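Local coordinates for protein SCO1 homolog 1, mitochondrial (Arabidopsis thaliana, PDB 6N5U) that binds copper(I) in a thioredoxin-fold domain and is thought to help insert copper into cytochrome c oxidase and to act in copper homeostasis, at residues 86-89 against 90-93; 24-27 against 28-31; 105-108 against 109-113. All coordinates share one frame; numbering follows the deposited sequence.

Contact 1: 86-89 against 90-93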
loop_
_atom_site.group_PDB
_atom_site.type_symbol
_atom_site.label_atom_id
_atom_site.label_comp_id
_atom_site.label_asym_id
_atom_site.label_seq_id
_atom_site.Cartn_x
_atom_site.Cartn_y
_atom_site.Cartn_z
ATOM N N HIS A 86 1.404 2.764 12.567
ATOM C CA HIS A 86 1.963 4.113 12.659
ATOM C C HIS A 86 3.484 4.081 12.820
ATOM O O HIS A 86 4.186 4.751 12.066
ATOM C CB HIS A 86 1.329 4.901 13.819
ATOM C CG HIS A 86 1.794 6.318 13.882
ATOM N ND1 HIS A 86 1.223 7.296 13.089
ATOM C CD2 HIS A 86 2.804 6.862 14.597
ATOM C CE1 HIS A 86 1.877 8.410 13.372
ATOM N NE2 HIS A 86 2.840 8.199 14.277
ATOM N N GLU A 87 3.979 3.302 13.797
ATOM C CA GLU A 87 5.395 3.146 14.090
ATOM C C GLU A 87 6.165 2.553 12.909
ATOM O O GLU A 87 7.268 3.003 12.599
ATOM C CB GLU A 87 5.586 2.317 15.379
ATOM C CG GLU A 87 5.433 3.138 16.658
ATOM C CD GLU A 87 5.368 2.375 17.971
ATOM O OE1 GLU A 87 5.009 1.174 17.957
ATOM O OE2 GLU A 87 5.653 2.988 19.025
ATOM N N TYR A 88 5.548 1.592 12.214
ATOM C CA TYR A 88 6.125 0.909 11.059
ATOM C C TYR A 88 6.265 1.811 9.849
ATOM O O TYR A 88 7.360 1.879 9.298
ATOM C CB TYR A 88 5.287 -0.332 10.723
ATOM C CG TYR A 88 5.864 -1.246 9.661
ATOM C CD1 TYR A 88 6.956 -2.070 9.938
ATOM C CD2 TYR A 88 5.272 -1.346 8.403
ATOM C CE1 TYR A 88 7.460 -2.950 8.981
ATOM C CE2 TYR A 88 5.777 -2.213 7.434
ATOM C CZ TYR A 88 6.865 -3.021 7.729
ATOM O OH TYR A 88 7.374 -3.875 6.775
ATOM N N VAL A 89 5.171 2.509 9.443
ATOM C CA VAL A 89 5.106 3.352 8.233
ATOM C C VAL A 89 6.085 4.522 8.291
ATOM O O VAL A 89 6.736 4.814 7.284
ATOM C CB VAL A 89 3.674 3.817 7.802
ATOM C CG1 VAL A 89 2.787 2.638 7.419
ATOM C CG2 VAL A 89 2.990 4.710 8.837
ATOM N N LYS A 90 6.234 5.140 9.477
ATOM C CA LYS A 90 7.128 6.279 9.703
ATOM C C LYS A 90 8.595 5.973 9.363
ATOM O O LYS A 90 9.364 6.905 9.087
ATOM C CB LYS A 90 7.009 6.764 11.161
ATOM C CG LYS A 90 5.812 7.675 11.450
ATOM C CD LYS A 90 5.753 8.995 10.659
ATOM C CE LYS A 90 4.619 9.869 11.141
ATOM N NZ LYS A 90 4.980 10.616 12.382
ATOM N N GLU A 91 8.972 4.668 9.382
ATOM C CA GLU A 91 10.332 4.153 9.126
ATOM C C GLU A 91 10.785 4.225 7.672
ATOM O O GLU A 91 11.987 4.281 7.424
ATOM C CB GLU A 91 10.447 2.678 9.568
ATOM C CG GLU A 91 10.231 2.378 11.048
ATOM C CD GLU A 91 10.272 0.904 11.415
ATOM O OE1 GLU A 91 10.607 0.072 10.540
ATOM O OE2 GLU A 91 9.969 0.581 12.587
ATOM N N PHE A 92 9.834 4.151 6.713
ATOM C CA PHE A 92 10.100 4.082 5.264
ATOM C C PHE A 92 10.143 5.398 4.527
ATOM O O PHE A 92 11.000 5.591 3.651
ATOM C CB PHE A 92 9.077 3.174 4.582
ATOM C CG PHE A 92 9.060 1.773 5.134
ATOM C CD1 PHE A 92 9.931 0.809 4.646
ATOM C CD2 PHE A 92 8.191 1.424 6.165
ATOM C CE1 PHE A 92 9.905 -0.488 5.144
ATOM C CE2 PHE A 92 8.189 0.134 6.685
ATOM C CZ PHE A 92 9.043 -0.814 6.171
ATOM N N HIS A 93 9.161 6.261 4.812
ATOM C CA HIS A 93 8.987 7.546 4.160
ATOM C C HIS A 93 8.080 8.397 5.029
ATOM O O HIS A 93 7.102 7.881 5.576
ATOM C CB HIS A 93 8.333 7.337 2.786
ATOM C CG HIS A 93 8.509 8.484 1.838
ATOM N ND1 HIS A 93 7.730 9.621 1.940
ATOM C CD2 HIS A 93 9.324 8.607 0.766
ATOM C CE1 HIS A 93 8.114 10.406 0.954
ATOM N NE2 HIS A 93 9.055 9.827 0.210
HETATM O O HOH W 1 4.444 10.381 15.578
#
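Tyr88 and Phe92, one helical turn apart, form an edge-to-face aromatic pair: the CE2-CZ edge of Phe92 is directed at one face of the Tyr88 ring. The centroids are 4.8 Å apart, the planes turned 67° against each other. Phe92 CE2 stands 3.4 Å from Tyr88 CE2, set off toward the rim of the ring, and Phe92 CZ is 3.5 Å from Tyr88 OH. Tyr88 reaches this place with CG anti to its amide nitrogen (chi1 -172°), which brings the ring round although its CB starts away from residues 90-93. Leu50 of helix 45-64 touches both side chains, and Phe72 meets the Tyr88 ring, making this the tightly packed side. Here the chain leaves helix 82-89 with i to i+3 backbone bonds, Glu91 N to Tyr88 O and Phe92 N to Val89 O.

The opposite character belongs to His86 and Lys90. The lysine chain, bent at chi2 and chi4, lays CG over one face of the imidazole, while its NZ remains 3.7 Å from His86 NE2. A water in the ring plane joins them, 3.0 Å from His86 NE2 and more weakly bound to Lys90 NZ at 3.2 Å. The other imidazole nitrogen, ND1, is hydrogen-bonded to Asp18, which fixes the turn of the ring.

Tyr88 also lies about 4 Å, side chain to side chain, from the copper ligand Cys46. Replacing Tyr88 by alanine is likely to leave the Phe92 edge without its aromatic face and open a gap beside Cys46. The chemistry is consistent with Tyr88 forming part of an aromatic second shell beside the copper ligands, while the His86-Lys90 side is water-bridged.

Contact 2: 24-27 against 28-31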
loop_
_atom_site.group_PDB
_atom_site.type_symbol
_atom_site.label_atom_id
_atom_site.label_comp_id
_atom_site.label_asym_id
_atom_site.label_seq_id
_atom_site.Cartn_x
_atom_site.Cartn_y
_atom_site.Cartn_z
ATOM N N THR A 24 -12.149 6.640 4.174
ATOM C CA THR A 24 -12.740 5.955 3.031
ATOM C C THR A 24 -11.831 6.266 1.835
ATOM O O THR A 24 -10.819 6.955 1.995
ATOM C CB THR A 24 -14.231 6.326 2.800
ATOM O OG1 THR A 24 -14.374 7.718 2.520
ATOM C CG2 THR A 24 -15.131 5.914 3.943
ATOM N N GLU A 25 -12.185 5.755 0.650
ATOM C CA GLU A 25 -11.490 5.972 -0.625
ATOM C C GLU A 25 -11.473 7.462 -0.973
ATOM O O GLU A 25 -10.551 7.929 -1.641
ATOM C CB GLU A 25 -12.138 5.114 -1.746
ATOM C CG GLU A 25 -13.580 5.453 -2.130
ATOM C CD GLU A 25 -14.716 5.073 -1.198
ATOM O OE1 GLU A 25 -14.460 4.385 -0.183
ATOM O OE2 GLU A 25 -15.872 5.453 -1.496
ATOM N N LYS A 26 -12.476 8.201 -0.461
ATOM C CA LYS A 26 -12.657 9.635 -0.656
ATOM C C LYS A 26 -11.594 10.473 0.056
ATOM O O LYS A 26 -11.315 11.590 -0.380
ATOM C CB LYS A 26 -14.082 10.059 -0.270
ATOM C CG LYS A 26 -15.141 9.397 -1.144
ATOM C CD LYS A 26 -16.538 9.897 -0.855
ATOM C CE LYS A 26 -17.490 9.488 -1.959
ATOM N NZ LYS A 26 -18.865 10.005 -1.734
ATOM N N ASN A 27 -10.972 9.919 1.117
ATOM C CA ASN A 27 -9.911 10.578 1.887
ATOM C C ASN A 27 -8.568 10.540 1.159
ATOM O O ASN A 27 -7.638 11.274 1.526
ATOM C CB ASN A 27 -9.777 9.917 3.248
ATOM C CG ASN A 27 -10.808 10.347 4.250
ATOM O OD1 ASN A 27 -10.458 10.886 5.291
ATOM N ND2 ASN A 27 -12.094 10.107 3.991
ATOM N N LEU A 28 -8.467 9.672 0.138
ATOM C CA LEU A 28 -7.272 9.454 -0.675
ATOM C C LEU A 28 -7.340 10.240 -1.980
ATOM O O LEU A 28 -6.320 10.391 -2.651
ATOM C CB LEU A 28 -7.114 7.949 -0.953
ATOM C CG LEU A 28 -6.395 7.065 0.097
ATOM C CD1 LEU A 28 -7.075 7.109 1.467
ATOM C CD2 LEU A 28 -6.367 5.604 -0.366
ATOM N N MET A 29 -8.539 10.740 -2.336
ATOM C CA MET A 29 -8.782 11.526 -3.557
ATOM C C MET A 29 -8.110 12.899 -3.503
ATOM O O MET A 29 -7.867 13.442 -2.412
ATOM C CB MET A 29 -10.290 11.654 -3.838
ATOM C CG MET A 29 -10.876 10.437 -4.492
ATOM S SD MET A 29 -12.678 10.422 -4.478
ATOM C CE MET A 29 -13.058 11.244 -6.079
ATOM N N GLY A 30 -7.785 13.421 -4.686
ATOM C CA GLY A 30 -7.109 14.703 -4.849
ATOM C C GLY A 30 -5.635 14.588 -5.190
ATOM O O GLY A 30 -5.014 15.592 -5.546
ATOM N N LYS A 31 -5.054 13.371 -5.069
ATOM C CA LYS A 31 -3.644 13.096 -5.374
ATOM C C LYS A 31 -3.459 11.700 -5.971
ATOM O O LYS A 31 -4.238 10.796 -5.639
ATOM C CB LYS A 31 -2.779 13.197 -4.098
ATOM C CG LYS A 31 -2.523 14.618 -3.597
ATOM C CD LYS A 31 -1.133 14.761 -3.013
ATOM C CE LYS A 31 -0.923 16.112 -2.377
ATOM N NZ LYS A 31 0.469 16.279 -1.892
#
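Leu28 and Met29 fold back over the carbonyl groups of the turn that precedes them. Leu28 CB sits 3.5 Å from Glu25 O, and its CD1 methyl is 3.8 Å from Thr24 O, so this buried side chain follows the backbone of the turn and is nearest to backbone atoms of residues 24-27. Met29 takes the neighbouring course: CB lies 3.6 Å from Lys26 O, CG approaches Glu25 O, and the sulfur SD comes within 3.9 Å of Lys26 CA. The same sulfur is 4.3 Å from Lys26 CG, a loose apolar touch on the stem of an otherwise extended lysine. With CG anti to the carbonyl carbon (chi1 -80°), the thioether is carried back alongside Lys26 before the chain bends at chi3.

Underneath these side chains is a short 3-10 turn, residues 25-27, in the link from strand 22-24 to strand 32-38 of the thioredoxin-fold sheet. Two consecutive i to i+3 bonds define it: Asn27 N to Thr24 O at 3.1 Å and Leu28 N to Glu25 O at 3.2 Å.

Further out, Glu25 turns its carboxylate from the contact, and OE1 accepts from the amide of Phe13, tying the turn to the chain ahead of strand 14-17. Met29 packs against Glu141 and Met142 in another loop. Next to it, Gly30 is backbone-bonded to Pro140 and has a positive phi of 104°, at which a CB would press on the carbonyl oxygen of Met29.

Contact 3: 105-108 against 109-113; sequences EIKS and VARSY
Arg111 lies back along Lys107, one turn earlier on helix 103-112, an alpha-helix of the thioredoxin-fold domain whose i to i+4 backbone bonds run through both segments. Arg111 CB leaves toward the preceding turn and rests 3.3 Å from Lys107 O and 3.5 Å from Ser108 O. Farther along, a bend at chi3 (-46°) turns the guanidinium back so that one of its faces looks onto Lys107 O. At the tip, CZ is 4.0 Å from Lys107 CE; NH1 is 3.7 Å and NH2 3.5 Å from that same methylene. The lysine chain is extended and runs side by side with the arginine, pointing the same way. Its NZ stands 4.1 Å from Arg111 NH2, two like charges whose repulsion solvent would probably screen on this exposed side.

The buried side of the helix is mostly apolar. Val109 and Ile106 both touch Leu15 of strand 14-17, while Ala110 packs on Tyr117 of strand 117-121. At the edge of this side, Glu105 touches Ile16 and forms a salt bridge with Arg22.

Toward the C-terminal end, Ser112 bonds twice to one acceptor: its N at 3.1 Å and its OG at 3.2 Å reach Ser108 O from opposite faces of the carbonyl plane.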
loop_
_atom_site.group_PDB
_atom_site.type_symbol
_atom_site.label_atom_id
_atom_site.label_comp_id
_atom_site.label_asym_id
_atom_site.label_seq_id
_atom_site.Cartn_x
_atom_site.Cartn_y
_atom_site.Cartn_z
ATOM N N GLU A 105 -13.359 -5.681 7.762
ATOM C CA GLU A 105 -13.072 -4.463 6.997
ATOM C C GLU A 105 -11.938 -4.732 6.002
ATOM O O GLU A 105 -12.067 -4.370 4.822
ATOM C CB GLU A 105 -12.721 -3.287 7.934
ATOM C CG GLU A 105 -13.944 -2.516 8.401
ATOM C CD GLU A 105 -13.764 -1.497 9.510
ATOM O OE1 GLU A 105 -12.617 -1.282 9.959
ATOM O OE2 GLU A 105 -14.783 -0.909 9.937
ATOM N N ILE A 106 -10.866 -5.421 6.478
ATOM C CA ILE A 106 -9.682 -5.840 5.714
ATOM C C ILE A 106 -10.072 -6.864 4.639
ATOM O O ILE A 106 -9.524 -6.820 3.538
ATOM C CB ILE A 106 -8.576 -6.378 6.669
ATOM C CG1 ILE A 106 -8.049 -5.279 7.656
ATOM C CG2 ILE A 106 -7.425 -7.076 5.924
ATOM C CD1 ILE A 106 -7.427 -3.963 7.049
ATOM N N LYS A 107 -11.030 -7.759 4.952
ATOM C CA LYS A 107 -11.551 -8.794 4.045
ATOM C C LYS A 107 -12.267 -8.141 2.858
ATOM O O LYS A 107 -12.109 -8.593 1.721
ATOM C CB LYS A 107 -12.510 -9.744 4.814
ATOM C CG LYS A 107 -13.105 -10.903 4.025
ATOM C CD LYS A 107 -14.295 -11.524 4.777
ATOM C CE LYS A 107 -15.210 -12.350 3.888
ATOM N NZ LYS A 107 -16.462 -12.760 4.592
ATOM N N SER A 108 -13.058 -7.082 3.135
ATOM C CA SER A 108 -13.824 -6.342 2.139
ATOM C C SER A 108 -12.908 -5.591 1.154
ATOM O O SER A 108 -13.148 -5.641 -0.058
ATOM C CB SER A 108 -14.788 -5.385 2.831
ATOM O OG SER A 108 -15.401 -4.474 1.936
ATOM N N VAL A 109 -11.851 -4.927 1.670
ATOM C CA VAL A 109 -10.925 -4.155 0.825
ATOM C C VAL A 109 -10.005 -5.087 -0.008
ATOM O O VAL A 109 -9.743 -4.781 -1.172
ATOM C CB VAL A 109 -10.151 -3.055 1.612
ATOM C CG1 VAL A 109 -9.164 -3.642 2.622
ATOM C CG2 VAL A 109 -9.476 -2.065 0.665
ATOM N N ALA A 110 -9.565 -6.230 0.566
ATOM C CA ALA A 110 -8.727 -7.175 -0.160
ATOM C C ALA A 110 -9.547 -7.777 -1.288
ATOM O O ALA A 110 -9.060 -7.832 -2.412
ATOM C CB ALA A 110 -8.195 -8.246 0.774
ATOM N N ARG A 111 -10.823 -8.122 -1.020
ATOM C CA ARG A 111 -11.750 -8.638 -2.026
ATOM C C ARG A 111 -11.876 -7.640 -3.182
ATOM O O ARG A 111 -11.694 -8.039 -4.324
ATOM C CB ARG A 111 -13.134 -8.864 -1.417
ATOM C CG ARG A 111 -13.899 -10.015 -2.039
ATOM C CD ARG A 111 -15.407 -9.894 -1.882
ATOM N NE ARG A 111 -15.844 -9.521 -0.537
ATOM C CZ ARG A 111 -15.984 -10.367 0.480
ATOM N NH1 ARG A 111 -15.704 -11.654 0.325
ATOM N NH2 ARG A 111 -16.394 -9.929 1.666
ATOM N N SER A 112 -12.142 -6.345 -2.871
ATOM C CA SER A 112 -12.312 -5.250 -3.824
ATOM C C SER A 112 -11.117 -5.097 -4.761
ATOM O O SER A 112 -11.293 -4.916 -5.967
ATOM C CB SER A 112 -12.588 -3.943 -3.089
ATOM O OG SER A 112 -13.926 -3.904 -2.620
ATOM N N TYR A 113 -9.914 -5.219 -4.209
ATOM C CA TYR A 113 -8.654 -5.095 -4.937
ATOM C C TYR A 113 -8.158 -6.446 -5.476
ATOM O O TYR A 113 -7.125 -6.497 -6.107
ATOM C CB TYR A 113 -7.595 -4.353 -4.067
ATOM C CG TYR A 113 -7.929 -2.877 -3.975
ATOM C CD1 TYR A 113 -8.845 -2.409 -3.038
ATOM C CD2 TYR A 113 -7.448 -1.973 -4.920
ATOM C CE1 TYR A 113 -9.243 -1.073 -3.017
ATOM C CE2 TYR A 113 -7.837 -0.633 -4.910
ATOM C CZ TYR A 113 -8.731 -0.185 -3.951
ATOM O OH TYR A 113 -9.130 1.134 -3.942
#

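In the fold
Along the chain the order is contact 2, contact 1, contact 3, all within one thioredoxin-fold domain. Contact 2 lies in the loop between strands 22-24 and 32-38, contact 1 ends helix 82-89 before strand 97-100, and contact 3 lies on helix 103-112 after it. Centres are about 20 Å apart for contacts 1 and 2, about 22 Å for contacts 1 and 3, on opposite sides of the chain's centre, and about 17 Å for contacts 2 and 3. Contact 1 adjoins the copper ligands Cys42 and Cys46, the Ala110 side chain of contact 3 is about 8 Å from that of the third ligand, His131, and contact 2 is probably structural packing alone.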